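Local structure of glycine betaine/carnitine/choline ABC transporter (Staphylococcus aureus subsp. aureus Mu50, 3O66) at residues 22-27 with 66-71; 29-34 with 242-247. The protein probably binds glycine betaine, carnitine or choline as the substrate-binding component of an ABC transporter and hands it over for import. All coordinates share one frame; numbering follows the deposited sequence. Where two conformers were deposited one is given.

Interaction 1: residues 22-27 with 66-71; sequences QIISHM and SGVRYN
Ser25 and Ile24 of helix 19-35 meet the corner of strand 65-70 at Gly67 and Val68. Ser25 rests against the backbone itself: its OG lies 3.5 Å from Gly67 CA, and the two CA atoms of this pair are only 4.3 Å apart, a spacing that the missing side chain of Gly67 permits. Ile24, described here in one of its two modelled conformers, uses both branches. CG2, anti to the backbone N, touches Gly67 O at 3.6 Å, while the longer branch carries CD1 to 4.0 Å from Val68 CB and equally near Val68 CG2. The two side chains cross at about a right angle. Val68 CG1 sits between the backbone N and the carbonyl carbon (chi1 66°), and CG2, on another side, is the methyl that meets Ile24.

No hydrogen bond spans the two segments, so the polar atoms at the interface are served from elsewhere. Ser25 OG bonds to Ser21 O one helical turn back and, weakly, to Thr14 O; Gly67 O accepts from Tyr110 OH. A backbone hydrogen bond between Gly67 and Thr14 sets the corner beside strand 12-16. Met253 of helix 250-261 and Phe112 also pack on Ile24.

Here the first helix of a periplasmic-binding-protein fold lies against a central strand of the five-stranded sheet, where the chain turns at Gly67. Between the two segments the buried contact is van der Waals packing alone, which implies close backbone approach and apolar fit, while Ser21, Thr14 and Tyr110 satisfy the hydroxyl and carbonyl groups at the interface.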
# COMPACT_ATOMS: atom_id res chain seq x y z
N GLN A 22 -7.34 -0.42 -7.54
CA GLN A 22 -8.23 0.05 -8.60
C GLN A 22 -8.18 1.57 -8.77
O GLN A 22 -8.14 2.07 -9.89
CB GLN A 22 -9.65 -0.48 -8.42
CG GLN A 22 -9.67 -2.02 -8.47
CD GLN A 22 -11.00 -2.59 -8.07
OE1 GLN A 22 -11.72 -2.03 -7.24
NE2 GLN A 22 -11.34 -3.74 -8.66
N ILE A 23 -8.17 2.29 -7.65
CA ILE A 23 -8.00 3.76 -7.67
C ILE A 23 -6.73 4.18 -8.43
O ILE A 23 -6.81 4.96 -9.41
CB ILE A 23 -8.07 4.37 -6.24
CG1 ILE A 23 -9.47 4.19 -5.64
CG2 ILE A 23 -7.65 5.95 -6.23
CD1 ILE A 23 -9.52 4.35 -4.10
N ILE A 24 -5.58 3.67 -8.00
CA ILE A 24 -4.30 4.04 -8.63
C ILE A 24 -4.18 3.52 -10.07
O ILE A 24 -3.61 4.20 -10.92
CB ILE A 24 -3.14 3.57 -7.79
CG1 ILE A 24 -3.27 4.09 -6.36
CG2 ILE A 24 -1.81 4.01 -8.41
CD1 ILE A 24 -2.36 3.37 -5.39
N SER A 25 -4.70 2.33 -10.35
CA SER A 25 -4.73 1.84 -11.76
C SER A 25 -5.57 2.72 -12.68
O SER A 25 -5.18 3.01 -13.82
CB SER A 25 -5.18 0.38 -11.83
OG SER A 25 -4.30 -0.40 -11.04
N HIS A 26 -6.72 3.17 -12.18
CA HIS A 26 -7.55 4.05 -12.99
C HIS A 26 -6.92 5.41 -13.11
O HIS A 26 -7.12 6.08 -14.12
CB HIS A 26 -8.97 4.19 -12.41
CG HIS A 26 -9.87 3.08 -12.80
ND1 HIS A 26 -10.31 2.90 -14.09
CD2 HIS A 26 -10.38 2.05 -12.08
CE1 HIS A 26 -11.07 1.82 -14.15
NE2 HIS A 26 -11.13 1.29 -12.95
N MSE A 27 -6.15 5.80 -12.09
CA MSE A 27 -5.50 7.10 -12.10
C MSE A 27 -4.43 7.11 -13.19
O MSE A 27 -4.36 8.06 -13.98
CB MSE A 27 -4.94 7.42 -10.71
CG MSE A 27 -4.49 8.82 -10.50
SE MSE A 27 -3.69 8.93 -8.70
CE MSE A 27 -5.26 8.70 -7.54
N SER A 66 1.92 -2.42 -13.80
CA SER A 66 1.16 -2.70 -12.58
C SER A 66 0.84 -1.37 -11.90
O SER A 66 1.75 -0.57 -11.65
CB SER A 66 1.98 -3.57 -11.62
OG SER A 66 2.14 -4.90 -12.14
N GLY A 67 -0.44 -1.12 -11.59
CA GLY A 67 -0.82 0.17 -11.00
C GLY A 67 -0.11 0.38 -9.67
O GLY A 67 0.45 1.46 -9.41
N VAL A 68 -0.10 -0.66 -8.84
CA VAL A 68 0.52 -0.56 -7.52
C VAL A 68 1.16 -1.89 -7.14
O VAL A 68 0.57 -2.96 -7.31
CB VAL A 68 -0.48 -0.03 -6.41
CG1 VAL A 68 -1.57 -1.01 -6.16
CG2 VAL A 68 0.27 0.31 -5.12
N ARG A 69 2.41 -1.78 -6.70
CA ARG A 69 3.18 -2.87 -6.20
C ARG A 69 3.81 -2.38 -4.92
O ARG A 69 4.05 -1.18 -4.77
CB ARG A 69 4.26 -3.26 -7.26
CG ARG A 69 3.61 -3.77 -8.60
CD ARG A 69 3.04 -5.22 -8.49
NE ARG A 69 4.14 -6.20 -8.43
CZ ARG A 69 4.80 -6.70 -9.49
NH1 ARG A 69 4.45 -6.37 -10.73
NH2 ARG A 69 5.80 -7.55 -9.32
N TYR A 70 4.09 -3.29 -3.99
CA TYR A 70 4.64 -2.88 -2.71
C TYR A 70 6.03 -3.45 -2.57
O TYR A 70 6.19 -4.65 -2.75
CB TYR A 70 3.74 -3.36 -1.59
CG TYR A 70 2.32 -2.93 -1.86
CD1 TYR A 70 1.86 -1.69 -1.43
CD2 TYR A 70 1.45 -3.77 -2.58
CE1 TYR A 70 0.57 -1.29 -1.68
CE2 TYR A 70 0.12 -3.37 -2.85
CZ TYR A 70 -0.30 -2.12 -2.39
OH TYR A 70 -1.57 -1.68 -2.63
N ASN A 71 7.03 -2.60 -2.25
CA ASN A 71 8.42 -3.08 -2.38
C ASN A 71 8.80 -4.29 -1.50
O ASN A 71 9.43 -5.22 -1.99
CB ASN A 71 9.48 -1.96 -2.36
CG ASN A 71 9.53 -1.17 -1.05
OD1 ASN A 71 8.75 -1.39 -0.09
ND2 ASN A 71 10.44 -0.20 -1.02

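Interaction 2: residues 29-34 with 242-247; sequences RLLIEH and NKLTGK
Leu31 of helix 19-35 projects onto Leu244 and Lys243, which sit in two overlapping beta turns linking helix 236-242 to helix 250-261. In this periplasmic-binding-protein fold the contact joins the first helix to a connection some 210 residues further along the chain.

The apolar part is the meeting of two leucines, tip to tip. With chi1 at -174° the Leu31 side chain swings opposite its backbone N, extending from the helix so that CD2 comes 3.7 Å from Leu244 CG and also touches both methyl groups of that residue. The other methyl, Leu31 CD1, lies 4.0 Å from Lys243 CD, where the lysine chain passes at a slant. Thr240 flanks Leu31, and Phe281 packs on Leu244.

Charge gathers at the end of Lys243. Its chain bends at chi3 (148°) and delivers NZ to the edge of the His34 ring, near the ring plane, but without bonding to it. NZ instead forms salt bridges with Asp35 and Asp282 and a hydrogen bond to Tyr280 O, while His34 NE2 bonds to the other carboxylate oxygen of Asp282 and its ring stacks on Tyr280. Two acidic neighbours would be expected to favour the charged form of the lysine.

Hydrogen bonds within 242-247 shape the connection. A type I turn from Asn242 to Thr245, holding Lys243, is braced by Asn242 ND2 to Thr245 OG1, 3.1 Å, in the amide plane. A type II turn from Leu244 to Lys247 overlaps it, sharing Leu244 and Thr245, with Gly246 at positive phi, and Lys247 NZ reaches back to Lys243 O at 2.7 Å.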
# COMPACT_ATOMS: atom_id res chain seq x y z
N ARG A 29 -4.48 5.16 -15.80
CA ARG A 29 -5.18 5.04 -17.10
C ARG A 29 -5.62 6.43 -17.57
O ARG A 29 -5.42 6.81 -18.76
CB ARG A 29 -6.40 4.10 -16.99
CG ARG A 29 -7.30 4.12 -18.23
CD ARG A 29 -8.54 3.24 -18.01
NE ARG A 29 -9.45 3.78 -16.99
CZ ARG A 29 -10.39 4.69 -17.22
NH1 ARG A 29 -10.57 5.19 -18.44
NH2 ARG A 29 -11.17 5.10 -16.22
N LEU A 30 -6.23 7.19 -16.66
CA LEU A 30 -6.74 8.51 -16.99
C LEU A 30 -5.62 9.50 -17.25
O LEU A 30 -5.75 10.37 -18.11
CB LEU A 30 -7.73 9.02 -15.92
CG LEU A 30 -9.06 8.27 -15.80
CD1 LEU A 30 -9.69 8.53 -14.42
CD2 LEU A 30 -10.08 8.62 -16.95
N LEU A 31 -4.52 9.36 -16.52
CA LEU A 31 -3.43 10.30 -16.67
C LEU A 31 -2.74 10.05 -18.00
O LEU A 31 -2.37 11.01 -18.69
CB LEU A 31 -2.45 10.15 -15.50
CG LEU A 31 -1.31 11.14 -15.42
CD1 LEU A 31 -1.78 12.59 -15.41
CD2 LEU A 31 -0.47 10.82 -14.17
N ILE A 32 -2.58 8.79 -18.39
CA ILE A 32 -2.01 8.45 -19.71
C ILE A 32 -2.91 8.96 -20.82
O ILE A 32 -2.44 9.58 -21.79
CB ILE A 32 -1.72 6.95 -19.84
CG1 ILE A 32 -0.56 6.58 -18.88
CG2 ILE A 32 -1.43 6.56 -21.30
CD1 ILE A 32 -0.49 5.09 -18.56
N GLU A 33 -4.22 8.72 -20.70
CA GLU A 33 -5.15 9.30 -21.69
C GLU A 33 -4.94 10.81 -21.79
O GLU A 33 -4.93 11.38 -22.90
CB GLU A 33 -6.60 8.98 -21.37
CG GLU A 33 -6.95 7.52 -21.58
CD GLU A 33 -8.40 7.18 -21.25
OE1 GLU A 33 -9.29 8.02 -21.52
OE2 GLU A 33 -8.64 6.05 -20.74
N HIS A 34 -4.84 11.46 -20.64
CA HIS A 34 -4.71 12.92 -20.58
C HIS A 34 -3.41 13.39 -21.25
O HIS A 34 -3.45 14.22 -22.17
CB HIS A 34 -4.81 13.44 -19.14
CG HIS A 34 -4.55 14.92 -19.01
ND1 HIS A 34 -5.51 15.88 -19.29
CD2 HIS A 34 -3.44 15.61 -18.65
CE1 HIS A 34 -5.00 17.09 -19.09
NE2 HIS A 34 -3.74 16.95 -18.70
N ASN A 242 5.91 9.13 -13.63
CA ASN A 242 6.63 9.92 -12.62
C ASN A 242 5.89 11.15 -12.12
O ASN A 242 6.24 11.67 -11.08
CB ASN A 242 8.03 10.29 -13.11
CG ASN A 242 9.07 9.20 -12.81
OD1 ASN A 242 9.90 8.88 -13.67
ND2 ASN A 242 9.03 8.63 -11.60
N LYS A 243 4.86 11.60 -12.83
CA LYS A 243 4.08 12.72 -12.33
C LYS A 243 3.43 12.37 -10.99
O LYS A 243 3.16 13.26 -10.19
CB LYS A 243 2.96 13.08 -13.31
CG LYS A 243 3.30 13.96 -14.47
CD LYS A 243 1.97 14.09 -15.26
CE LYS A 243 1.85 15.41 -15.93
NZ LYS A 243 0.52 15.63 -16.53
N LEU A 244 3.16 11.08 -10.75
CA LEU A 244 2.49 10.66 -9.52
C LEU A 244 3.46 10.38 -8.37
O LEU A 244 3.01 10.15 -7.26
CB LEU A 244 1.59 9.44 -9.77
CG LEU A 244 0.39 9.71 -10.73
CD1 LEU A 244 -0.47 8.46 -10.89
CD2 LEU A 244 -0.47 10.83 -10.23
N THR A 245 4.76 10.40 -8.63
CA THR A 245 5.76 10.10 -7.59
C THR A 245 5.69 11.12 -6.44
O THR A 245 5.81 12.32 -6.68
CB THR A 245 7.17 10.08 -8.22
OG1 THR A 245 7.25 8.98 -9.14
CG2 THR A 245 8.27 9.95 -7.14
N GLY A 246 5.51 10.64 -5.20
CA GLY A 246 5.34 11.50 -4.02
C GLY A 246 3.98 12.17 -3.84
O GLY A 246 3.75 12.84 -2.83
N LYS A 247 3.06 12.02 -4.79
CA LYS A 247 1.78 12.76 -4.74
C LYS A 247 0.63 12.19 -3.88
O LYS A 247 -0.46 12.81 -3.75
CB LYS A 247 1.26 13.07 -6.15
CG LYS A 247 2.30 13.61 -7.13
CD LYS A 247 2.84 15.04 -6.80
CE LYS A 247 4.20 15.30 -7.49
NZ LYS A 247 4.03 15.49 -9.00

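Both interactions use helix 19-35: residues 22-27 supply interaction 1 and residues 29-34 interaction 2, with centres about 11 Å apart. They touch directly, since the selenium (SE) of Met27, a selenomethionine here, lies 3.9 Å from Leu244 CD1. Interaction 1 lies nearer the middle of the chain and sets the helix against a strand of the sheet formed by strands 43-48, 12-16, 65-70, 222-227 and 104-106; interaction 2, about 17 Å from the chain centre, ties it to the connection before helix 250-261. Along the chain the segments alternate, 22-27, 29-34, 66-71, then 242-247, so one early helix joins an early strand and a late turn region within the same lobe of the binding protein.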